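Local coordinates for protein peptidase M3B, oligoendopeptidase F (Enterococcus faecium, PDB 2QR4) that probably hydrolyses peptide bonds of short oligopeptides, as a predominantly helical zinc-dependent endopeptidase of family M3, at residues K258-L263 / N472-G477; E268-L273 / T286-E291; E277-Y282 / P478-D483. All blocks are in the same frame, centred on the assembly; numbering follows the deposited sequence.

Contact 1 (K258-L263 / N472-G477)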
loop_
_atom_site.group_PDB
_atom_site.type_symbol
_atom_site.label_atom_id
_atom_site.label_comp_id
_atom_site.label_asym_id
_atom_site.label_seq_id
_atom_site.Cartn_x
_atom_site.Cartn_y
_atom_site.Cartn_z
ATOM N N LYS A 258 -12.381 28.615 17.611
ATOM C CA LYS A 258 -12.968 29.633 18.458
ATOM C C LYS A 258 -14.108 30.363 17.724
ATOM O O LYS A 258 -14.977 30.951 18.365
ATOM C CB LYS A 258 -11.874 30.592 18.949
ATOM C CG LYS A 258 -12.359 31.862 19.638
ATOM C CD LYS A 258 -11.167 32.770 20.001
ATOM C CE LYS A 258 -11.531 34.264 20.030
ATOM N NZ LYS A 258 -12.201 34.661 21.301
ATOM N N HIS A 259 -14.125 30.289 16.390
ATOM C CA HIS A 259 -15.153 30.980 15.595
ATOM C C HIS A 259 -16.156 30.063 14.873
ATOM O O HIS A 259 -16.830 30.494 13.935
ATOM C CB HIS A 259 -14.520 31.949 14.590
ATOM C CG HIS A 259 -13.790 33.079 15.234
ATOM N ND1 HIS A 259 -14.404 34.270 15.556
ATOM C CD2 HIS A 259 -12.506 33.193 15.648
ATOM C CE1 HIS A 259 -13.531 35.068 16.141
ATOM N NE2 HIS A 259 -12.371 34.442 16.204
ATOM N N LEU A 260 -16.262 28.813 15.307
ATOM C CA LEU A 260 -17.244 27.889 14.732
ATOM C C LEU A 260 -18.681 28.411 14.864
ATOM O O LEU A 260 -19.513 28.165 13.998
ATOM C CB LEU A 260 -17.129 26.492 15.367
ATOM C CG LEU A 260 -15.829 25.761 15.036
ATOM C CD1 LEU A 260 -15.775 24.450 15.751
ATOM C CD2 LEU A 260 -15.666 25.563 13.520
ATOM N N PRO A 261 -18.983 29.128 15.951
ATOM C CA PRO A 261 -20.355 29.661 15.991
ATOM C C PRO A 261 -20.740 30.488 14.748
ATOM O O PRO A 261 -21.917 30.527 14.396
ATOM C CB PRO A 261 -20.370 30.536 17.265
ATOM C CG PRO A 261 -19.300 29.915 18.157
ATOM C CD PRO A 261 -18.206 29.477 17.158
ATOM N N LEU A 262 -19.781 31.151 14.098
ATOM C CA LEU A 262 -20.095 31.861 12.846
ATOM C C LEU A 262 -20.594 30.925 11.726
ATOM O O LEU A 262 -21.586 31.235 11.076
ATOM C CB LEU A 262 -18.907 32.659 12.352
ATOM C CG LEU A 262 -18.526 33.836 13.241
ATOM C CD1 LEU A 262 -17.261 34.494 12.693
ATOM C CD2 LEU A 262 -19.676 34.809 13.323
ATOM N N LEU A 263 -19.914 29.789 11.521
ATOM C CA LEU A 263 -20.379 28.742 10.602
ATOM C C LEU A 263 -21.753 28.230 11.031
ATOM O O LEU A 263 -22.651 28.067 10.199
ATOM C CB LEU A 263 -19.414 27.548 10.593
ATOM C CG LEU A 263 -19.122 26.746 9.306
ATOM C CD1 LEU A 263 -18.794 25.285 9.608
ATOM C CD2 LEU A 263 -20.214 26.809 8.278
ATOM N N ASN A 472 -16.988 16.659 12.345
ATOM C CA ASN A 472 -17.939 17.269 11.430
ATOM C C ASN A 472 -19.060 17.990 12.179
ATOM O O ASN A 472 -19.438 19.105 11.818
ATOM C CB ASN A 472 -18.524 16.226 10.477
ATOM C CG ASN A 472 -19.068 16.850 9.200
ATOM O OD1 ASN A 472 -18.318 17.272 8.327
ATOM N ND2 ASN A 472 -20.375 16.906 9.092
ATOM N N ALA A 473 -19.566 17.355 13.233
ATOM C CA ALA A 473 -20.679 17.893 14.016
ATOM C C ALA A 473 -20.232 19.120 14.785
ATOM O O ALA A 473 -20.996 20.072 14.932
ATOM C CB ALA A 473 -21.230 16.822 14.984
ATOM N N LYS A 474 -18.989 19.087 15.275
ATOM C CA LYS A 474 -18.388 20.230 15.964
ATOM C C LYS A 474 -18.322 21.432 15.019
ATOM O O LYS A 474 -18.637 22.556 15.399
ATOM C CB LYS A 474 -16.970 19.879 16.445
ATOM C CG LYS A 474 -16.266 20.989 17.250
ATOM C CD LYS A 474 -14.862 20.590 17.769
ATOM C CE LYS A 474 -13.792 20.819 16.683
ATOM N NZ LYS A 474 -12.370 20.708 17.172
ATOM N N TYR A 475 -17.901 21.182 13.782
ATOM C CA TYR A 475 -17.806 22.236 12.796
ATOM C C TYR A 475 -19.170 22.751 12.343
ATOM O O TYR A 475 -19.423 23.938 12.356
ATOM C CB TYR A 475 -16.969 21.779 11.606
ATOM C CG TYR A 475 -15.509 22.084 11.776
ATOM C CD1 TYR A 475 -14.758 21.404 12.710
ATOM C CD2 TYR A 475 -14.883 23.078 11.015
ATOM C CE1 TYR A 475 -13.420 21.683 12.894
ATOM C CE2 TYR A 475 -13.544 23.361 11.181
ATOM C CZ TYR A 475 -12.818 22.658 12.133
ATOM O OH TYR A 475 -11.487 22.914 12.342
ATOM N N TYR A 476 -20.079 21.868 11.983
ATOM C CA TYR A 476 -21.321 22.355 11.419
ATOM C C TYR A 476 -22.370 22.780 12.425
ATOM O O TYR A 476 -23.230 23.596 12.100
ATOM C CB TYR A 476 -21.870 21.358 10.407
ATOM C CG TYR A 476 -21.060 21.403 9.130
ATOM C CD1 TYR A 476 -21.289 22.389 8.164
ATOM C CD2 TYR A 476 -20.032 20.502 8.911
ATOM C CE1 TYR A 476 -20.538 22.428 6.996
ATOM C CE2 TYR A 476 -19.274 20.548 7.757
ATOM C CZ TYR A 476 -19.539 21.498 6.803
ATOM O OH TYR A 476 -18.780 21.522 5.668
ATOM N N GLY A 477 -22.300 22.247 13.642
ATOM C CA GLY A 477 -23.240 22.641 14.680
ATOM C C GLY A 477 -24.607 21.996 14.559
ATOM O O GLY A 477 -24.835 21.184 13.671
#

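Contact 2 (E268-L273 / T286-E291)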
loop_
_atom_site.group_PDB
_atom_site.type_symbol
_atom_site.label_atom_id
_atom_site.label_comp_id
_atom_site.label_asym_id
_atom_site.label_seq_id
_atom_site.Cartn_x
_atom_site.Cartn_y
_atom_site.Cartn_z
ATOM N N GLU A 268 -27.652 27.919 10.012
ATOM C CA GLU A 268 -29.029 28.295 10.336
ATOM C C GLU A 268 -29.645 29.097 9.196
ATOM O O GLU A 268 -30.807 28.882 8.822
ATOM C CB GLU A 268 -29.122 29.102 11.643
ATOM C CG GLU A 268 -28.552 28.390 12.878
ATOM C CD GLU A 268 -29.479 27.302 13.476
ATOM O OE1 GLU A 268 -30.616 27.072 12.979
ATOM O OE2 GLU A 268 -29.046 26.670 14.466
ATOM N N LEU A 269 -28.868 30.022 8.640
ATOM C CA LEU A 269 -29.391 30.888 7.584
ATOM C C LEU A 269 -29.715 30.055 6.354
ATOM O O LEU A 269 -30.790 30.184 5.769
ATOM C CB LEU A 269 -28.404 31.997 7.239
ATOM C CG LEU A 269 -28.794 32.873 6.062
ATOM C CD1 LEU A 269 -30.135 33.524 6.328
ATOM C CD2 LEU A 269 -27.709 33.912 5.852
ATOM N N ARG A 270 -28.794 29.182 5.971
ATOM C CA ARG A 270 -29.079 28.280 4.860
ATOM C C ARG A 270 -30.332 27.399 5.103
ATOM O O ARG A 270 -31.112 27.151 4.184
ATOM C CB ARG A 270 -27.841 27.458 4.526
ATOM C CG ARG A 270 -28.087 26.253 3.641
ATOM C CD ARG A 270 -26.754 25.611 3.231
ATOM N NE ARG A 270 -26.047 26.425 2.241
ATOM C CZ ARG A 270 -26.183 26.275 0.927
ATOM N NH1 ARG A 270 -25.511 27.055 0.109
ATOM N NH2 ARG A 270 -26.993 25.339 0.429
ATOM N N LYS A 271 -30.544 26.957 6.339
ATOM C CA LYS A 271 -31.732 26.160 6.655
ATOM C C LYS A 271 -32.983 26.990 6.423
ATOM O O LYS A 271 -33.929 26.542 5.779
ATOM C CB LYS A 271 -31.687 25.655 8.094
ATOM C CG LYS A 271 -32.934 24.907 8.540
ATOM C CD LYS A 271 -32.602 24.056 9.767
ATOM C CE LYS A 271 -33.846 23.518 10.470
ATOM N NZ LYS A 271 -33.447 22.660 11.618
ATOM N N ARG A 272 -32.973 28.214 6.935
ATOM C CA ARG A 272 -34.070 29.141 6.707
ATOM C C ARG A 272 -34.328 29.395 5.226
ATOM O O ARG A 272 -35.474 29.375 4.789
ATOM C CB ARG A 272 -33.834 30.467 7.434
ATOM C CG ARG A 272 -34.219 30.447 8.915
ATOM C CD ARG A 272 -34.288 31.868 9.507
ATOM N NE ARG A 272 -32.984 32.533 9.468
ATOM C CZ ARG A 272 -32.043 32.401 10.402
ATOM N NH1 ARG A 272 -32.257 31.630 11.465
ATOM N NH2 ARG A 272 -30.884 33.038 10.274
ATOM N N LEU A 273 -33.276 29.645 4.457
ATOM C CA LEU A 273 -33.462 29.965 3.041
ATOM C C LEU A 273 -34.086 28.805 2.267
ATOM O O LEU A 273 -34.980 29.020 1.447
ATOM C CB LEU A 273 -32.153 30.419 2.389
ATOM C CG LEU A 273 -31.692 31.836 2.775
ATOM C CD1 LEU A 273 -30.364 32.187 2.120
ATOM C CD2 LEU A 273 -32.732 32.856 2.388
ATOM N N THR A 286 -26.207 23.251 -2.881
ATOM C CA THR A 286 -27.225 23.721 -3.812
ATOM C C THR A 286 -27.429 25.235 -3.601
ATOM O O THR A 286 -27.292 25.723 -2.480
ATOM C CB THR A 286 -28.537 22.921 -3.606
ATOM O OG1 THR A 286 -29.450 23.157 -4.686
ATOM C CG2 THR A 286 -29.211 23.261 -2.291
ATOM N N PRO A 287 -27.735 25.990 -4.672
ATOM C CA PRO A 287 -27.832 27.459 -4.551
ATOM C C PRO A 287 -28.961 27.887 -3.627
ATOM O O PRO A 287 -30.070 27.360 -3.726
ATOM C CB PRO A 287 -28.156 27.912 -5.980
ATOM C CG PRO A 287 -27.726 26.759 -6.859
ATOM C CD PRO A 287 -28.007 25.534 -6.045
ATOM N N VAL A 288 -28.681 28.816 -2.717
ATOM C CA VAL A 288 -29.727 29.300 -1.822
ATOM C C VAL A 288 -30.370 30.566 -2.359
ATOM O O VAL A 288 -31.488 30.897 -1.975
ATOM C CB VAL A 288 -29.208 29.580 -0.409
ATOM C CG1 VAL A 288 -28.792 28.287 0.275
ATOM C CG2 VAL A 288 -28.058 30.570 -0.445
ATOM N N LEU A 289 -29.666 31.277 -3.241
ATOM C CA LEU A 289 -30.192 32.526 -3.806
ATOM C C LEU A 289 -30.477 32.458 -5.315
ATOM O O LEU A 289 -31.463 33.026 -5.786
ATOM C CB LEU A 289 -29.296 33.731 -3.448
ATOM C CG LEU A 289 -29.671 34.551 -2.195
ATOM C CD1 LEU A 289 -31.172 34.526 -1.941
ATOM C CD2 LEU A 289 -28.956 34.108 -0.948
ATOM N N GLY A 290 -29.609 31.776 -6.063
ATOM C CA GLY A 290 -29.842 31.500 -7.490
ATOM C C GLY A 290 -29.705 32.639 -8.501
ATOM O O GLY A 290 -30.694 33.059 -9.111
ATOM N N GLU A 291 -28.475 33.125 -8.682
ATOM C CA GLU A 291 -28.114 34.071 -9.756
ATOM C C GLU A 291 -28.839 35.415 -9.764
ATOM O O GLU A 291 -30.068 35.476 -9.813
ATOM C CB GLU A 291 -28.230 33.402 -11.134
ATOM C CG GLU A 291 -26.997 32.600 -11.554
ATOM C CD GLU A 291 -25.866 33.476 -12.076
#

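Contact 3 (E277-Y282 / P478-D483)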
loop_
_atom_site.group_PDB
_atom_site.type_symbol
_atom_site.label_atom_id
_atom_site.label_comp_id
_atom_site.label_asym_id
_atom_site.label_seq_id
_atom_site.Cartn_x
_atom_site.Cartn_y
_atom_site.Cartn_z
ATOM N N GLU A 277 -37.329 21.091 6.668
ATOM C CA GLU A 277 -37.539 20.716 8.065
ATOM C C GLU A 277 -36.195 20.448 8.725
ATOM O O GLU A 277 -35.962 20.855 9.853
ATOM C CB GLU A 277 -38.444 19.478 8.172
ATOM C CG GLU A 277 -38.849 19.111 9.590
ATOM C CD GLU A 277 -39.661 20.201 10.264
ATOM O OE1 GLU A 277 -40.372 20.944 9.551
ATOM O OE2 GLU A 277 -39.592 20.320 11.510
ATOM N N LYS A 278 -35.309 19.759 8.016
ATOM C CA LYS A 278 -33.976 19.514 8.541
ATOM C C LYS A 278 -32.886 19.652 7.483
ATOM O O LYS A 278 -33.044 19.184 6.358
ATOM C CB LYS A 278 -33.935 18.157 9.254
ATOM C CG LYS A 278 -34.227 18.300 10.751
ATOM C CD LYS A 278 -34.891 17.103 11.338
ATOM C CE LYS A 278 -35.089 17.290 12.834
ATOM N NZ LYS A 278 -35.771 18.576 13.135
ATOM N N LEU A 279 -31.790 20.319 7.842
ATOM C CA LEU A 279 -30.683 20.556 6.907
ATOM C C LEU A 279 -29.686 19.418 6.956
ATOM O O LEU A 279 -29.169 19.088 8.026
ATOM C CB LEU A 279 -29.944 21.858 7.247
ATOM C CG LEU A 279 -29.004 22.409 6.156
ATOM C CD1 LEU A 279 -29.774 22.883 4.919
ATOM C CD2 LEU A 279 -28.146 23.551 6.684
ATOM N N HIS A 280 -29.391 18.830 5.806
ATOM C CA HIS A 280 -28.457 17.707 5.786
ATOM C C HIS A 280 -27.214 18.065 4.967
ATOM O O HIS A 280 -27.226 19.024 4.185
ATOM C CB HIS A 280 -29.106 16.468 5.155
ATOM C CG HIS A 280 -30.333 15.981 5.856
ATOM N ND1 HIS A 280 -30.329 14.876 6.681
ATOM C CD2 HIS A 280 -31.613 16.430 5.834
ATOM C CE1 HIS A 280 -31.549 14.672 7.147
ATOM N NE2 HIS A 280 -32.346 15.604 6.652
HETATM N N MSE A 281 -26.155 17.271 5.124
HETATM C CA MSE A 281 -24.966 17.430 4.294
HETATM C C MSE A 281 -25.338 17.565 2.821
HETATM O O MSE A 281 -24.775 18.395 2.103
HETATM C CB MSE A 281 -23.964 16.284 4.525
HETATM C CG MSE A 281 -23.358 16.242 5.952
HETATM SE SE MSE A 281 -22.649 17.989 6.584
HETATM C CE MSE A 281 -21.277 18.321 5.224
ATOM N N TYR A 282 -26.318 16.794 2.364
ATOM C CA TYR A 282 -26.654 16.834 0.936
ATOM C C TYR A 282 -27.469 18.062 0.534
ATOM O O TYR A 282 -27.971 18.145 -0.593
ATOM C CB TYR A 282 -27.349 15.545 0.491
ATOM C CG TYR A 282 -28.571 15.159 1.296
ATOM C CD1 TYR A 282 -29.781 15.835 1.142
ATOM C CD2 TYR A 282 -28.523 14.098 2.192
ATOM C CE1 TYR A 282 -30.917 15.459 1.878
ATOM C CE2 TYR A 282 -29.647 13.713 2.928
ATOM C CZ TYR A 282 -30.837 14.394 2.770
ATOM O OH TYR A 282 -31.933 14.010 3.517
ATOM N N PRO A 478 -25.535 22.369 15.454
ATOM C CA PRO A 478 -26.836 21.700 15.571
ATOM C C PRO A 478 -27.821 21.988 14.431
ATOM O O PRO A 478 -28.866 21.345 14.357
ATOM C CB PRO A 478 -27.397 22.250 16.888
ATOM C CG PRO A 478 -26.769 23.611 17.022
ATOM C CD PRO A 478 -25.387 23.482 16.415
ATOM N N ALA A 479 -27.512 22.949 13.568
ATOM C CA ALA A 479 -28.411 23.265 12.452
ATOM C C ALA A 479 -28.337 22.213 11.342
ATOM O O ALA A 479 -29.272 22.062 10.554
ATOM C CB ALA A 479 -28.110 24.626 11.904
ATOM N N VAL A 480 -27.222 21.486 11.296
ATOM C CA VAL A 480 -27.005 20.448 10.300
ATOM C C VAL A 480 -27.201 19.073 10.932
ATOM O O VAL A 480 -26.572 18.754 11.936
ATOM C CB VAL A 480 -25.582 20.567 9.699
ATOM C CG1 VAL A 480 -25.284 19.417 8.728
ATOM C CG2 VAL A 480 -25.424 21.911 9.005
ATOM N N GLU A 481 -28.085 18.259 10.363
ATOM C CA GLU A 481 -28.313 16.905 10.887
ATOM C C GLU A 481 -27.052 16.058 10.777
ATOM O O GLU A 481 -26.302 16.181 9.807
ATOM C CB GLU A 481 -29.461 16.209 10.151
ATOM C CG GLU A 481 -30.817 16.811 10.428
ATOM C CD GLU A 481 -31.084 16.976 11.910
ATOM O OE1 GLU A 481 -31.257 18.135 12.351
ATOM O OE2 GLU A 481 -31.110 15.949 12.629
ATOM N N GLU A 482 -26.818 15.208 11.778
ATOM C CA GLU A 482 -25.698 14.264 11.731
ATOM C C GLU A 482 -26.039 13.098 10.808
ATOM O O GLU A 482 -26.593 12.101 11.248
ATOM C CB GLU A 482 -25.342 13.751 13.138
ATOM C CG GLU A 482 -24.676 14.808 14.032
ATOM C CD GLU A 482 -24.460 14.349 15.473
ATOM O OE1 GLU A 482 -24.353 15.217 16.367
ATOM O OE2 GLU A 482 -24.393 13.128 15.717
ATOM N N ASP A 483 -25.736 13.246 9.524
ATOM C CA ASP A 483 -25.924 12.176 8.554
ATOM C C ASP A 483 -24.914 11.064 8.834
ATOM O O ASP A 483 -23.722 11.326 8.950
ATOM C CB ASP A 483 -25.702 12.705 7.133
ATOM C CG ASP A 483 -26.763 13.719 6.704
ATOM O OD1 ASP A 483 -27.966 13.358 6.684
ATOM O OD2 ASP A 483 -26.385 14.866 6.357
HETATM O O HOH W 1 -31.597 20.666 10.935
#

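Contact 1 (K258-L263 / N472-G477)
Leu260 lays its CD2 methyl over one face of the Tyr475 ring, 3.9 Å from the ring centroid and 20° off the normal, a CH-pi contact displaced toward the rim, with CD2 of the leucine 3.6 Å from CD2 of the tyrosine. Its other methyl turns to the backbone: Leu260 CD1 sits 3.4 Å from Lys474 O and also meets the CG methylene of the lysine. One leucine thus straddles two consecutive residues of the facing helix; its CG lies anti to its own carbonyl carbon and beside the backbone N (chi1 -67°), and from there the two methyls part to Tyr475 and Lys474. Leu263, one turn further along, repeats the theme with a single methyl. Its CD1 comes close to the carbonyl oxygen of Tyr475 and rests above the Tyr476 ring, 4.1 Å from CD1 of that tyrosine and likewise toward the rim. The leucine methyls therefore meet ring faces and backbone carbonyl oxygens, and the polar side-chain ends are held by other parts of the chain. Lys474 NZ forms a salt bridge with Glu444 and a hydrogen bond with Asn257, while Tyr475 OH bonds the same glutamate, which would help fix the ring under Leu260. Lys474 O accepts a hydrogen bond from the imidazole of His264, and Phe437 of helix 418-454 touches Leu263. Two leucines a turn apart, set against successive tyrosines, join the start of helix 260-274 to the last turn of helix 461-476 in a buried helix-helix contact of the largely alpha-helical M3 peptidase fold.

Contact 2 (E268-L273 / T286-E291)
Arg270 reaches from helix 260-274 to the backbone carbonyl of Thr286 in the loop that follows. The main hydrogen bond runs from Arg270 NH2 to Thr286 O, 2.9 Å long with an N-H...O angle of 160°. The oxygen lies within 9° of the guanidinium plane, and the donor in turn lies in the carbonyl plane. A weak second bond links Arg270 NH1 to the same Thr286 O at 3.4 Å, so both terminal nitrogens converge on one acceptor. NH2 has a further weak bond to the carbonyl of Asp283, earlier in the same loop. With CG anti to the backbone N (chi1 165°), the arginine chain starts out extended, carrying the group away from the helix, and bends at chi3.

Between these bonds and the apolar contacts lies the van der Waals packing of a Val288 methyl on the guanidinium face. CG1 of the valine stands over the centre of that face, 3.4 Å from Arg270 CZ, and the two side chains cross at about a right angle. Edge bonds and face contact together would restrict rotation of the buried guanidinium.

In the fold, this is a local helix-to-loop closure: the loop after helix 260-274 doubles back, and about a dozen residues on, the irregular segment 286-291 lies against the flank of the helix its own chain has left. Thr286 OG1 is placed to hydrogen-bond the carbonyls of Glu186 and Ser187, which would have to share its single proton.

The purely apolar contacts gather round Leu273, whose CD1 lies 3.8 Å from Val288 CG2 and 3.9 Å from Leu289 CD2. Leu273 also touches Ile577 of helix 557-579, while Val288 and Leu289 both reach Asn426 of helix 418-454.

Contact 3 (E277-Y282 / P478-D483)
Asp483 binds two neighbouring residues of 277-282 through its two carboxylate oxygens, and this is the tight, buried part of the contact. Its CG lies anti to its carbonyl carbon (chi1 -66°), which carries the carboxylate to both donors. His280 ND1 donates to Asp483 OD1 at 2.8 Å, meeting the oxygen on its syn side, with imidazole and carboxylate planes only 25° apart. The Asp483 carboxylate would probably favour a protonated histidine. Met281 N, the backbone amide of a selenomethionine, donates to Asp483 OD2 at 2.7 Å. The imidazole is enclosed on both faces: Glu481 CB makes a CH-pi contact with one, 4.2 Å from the ring centroid, and Tyr282 OH lies over the centre of the opposite one. The backbones are tied by Glu481 N donating to Leu279 O at 2.7 Å with an N-H...O angle of 168°, the donor nearly in line with the C=O. Val480 divides its methyls between Leu279 CD2 (CG2) and Met281 SE (CG1, 3.7 Å).

Toward Lys278 the contact becomes looser and more exposed. The methylenes of Lys278 run obliquely across the Glu481 carboxylate, CG 3.4 Å from Glu481 OE1, yet the charged NZ stays 4.6 Å from that oxygen, too far for a salt bridge. A water bridges Leu279 N, Ala479 O and Glu481 OE1. Arg190 and Phe197 of helix 190-206 contact the 277-282 side. A His-carboxylate hydrogen bond and a backbone amide on the same aspartate thus join the loops that follow helices 260-274 and 461-476 within the M3 peptidase fold.

From the N terminus, the chain enters helix 260-274 at contact 1, whose partner at the end of helix 461-476 lies more than 200 residues on. Contact 2 closes a short loop, from the later turns of helix 260-274 to residues 286-291, nested inside the long loop of contact 1. Residues 277-282, between the two halves of contact 2, pair with 478-483 in contact 3, which therefore crosses both others. Contacts 1 and 3 touch where Asn472 and Tyr476 pack on Met281; contacts 2 and 3 meet through Glu268 on Ala479 and Arg270 on Leu279. Together they tie helix 260-274 and its following loop to the end of helix 461-476 and loop 478-483.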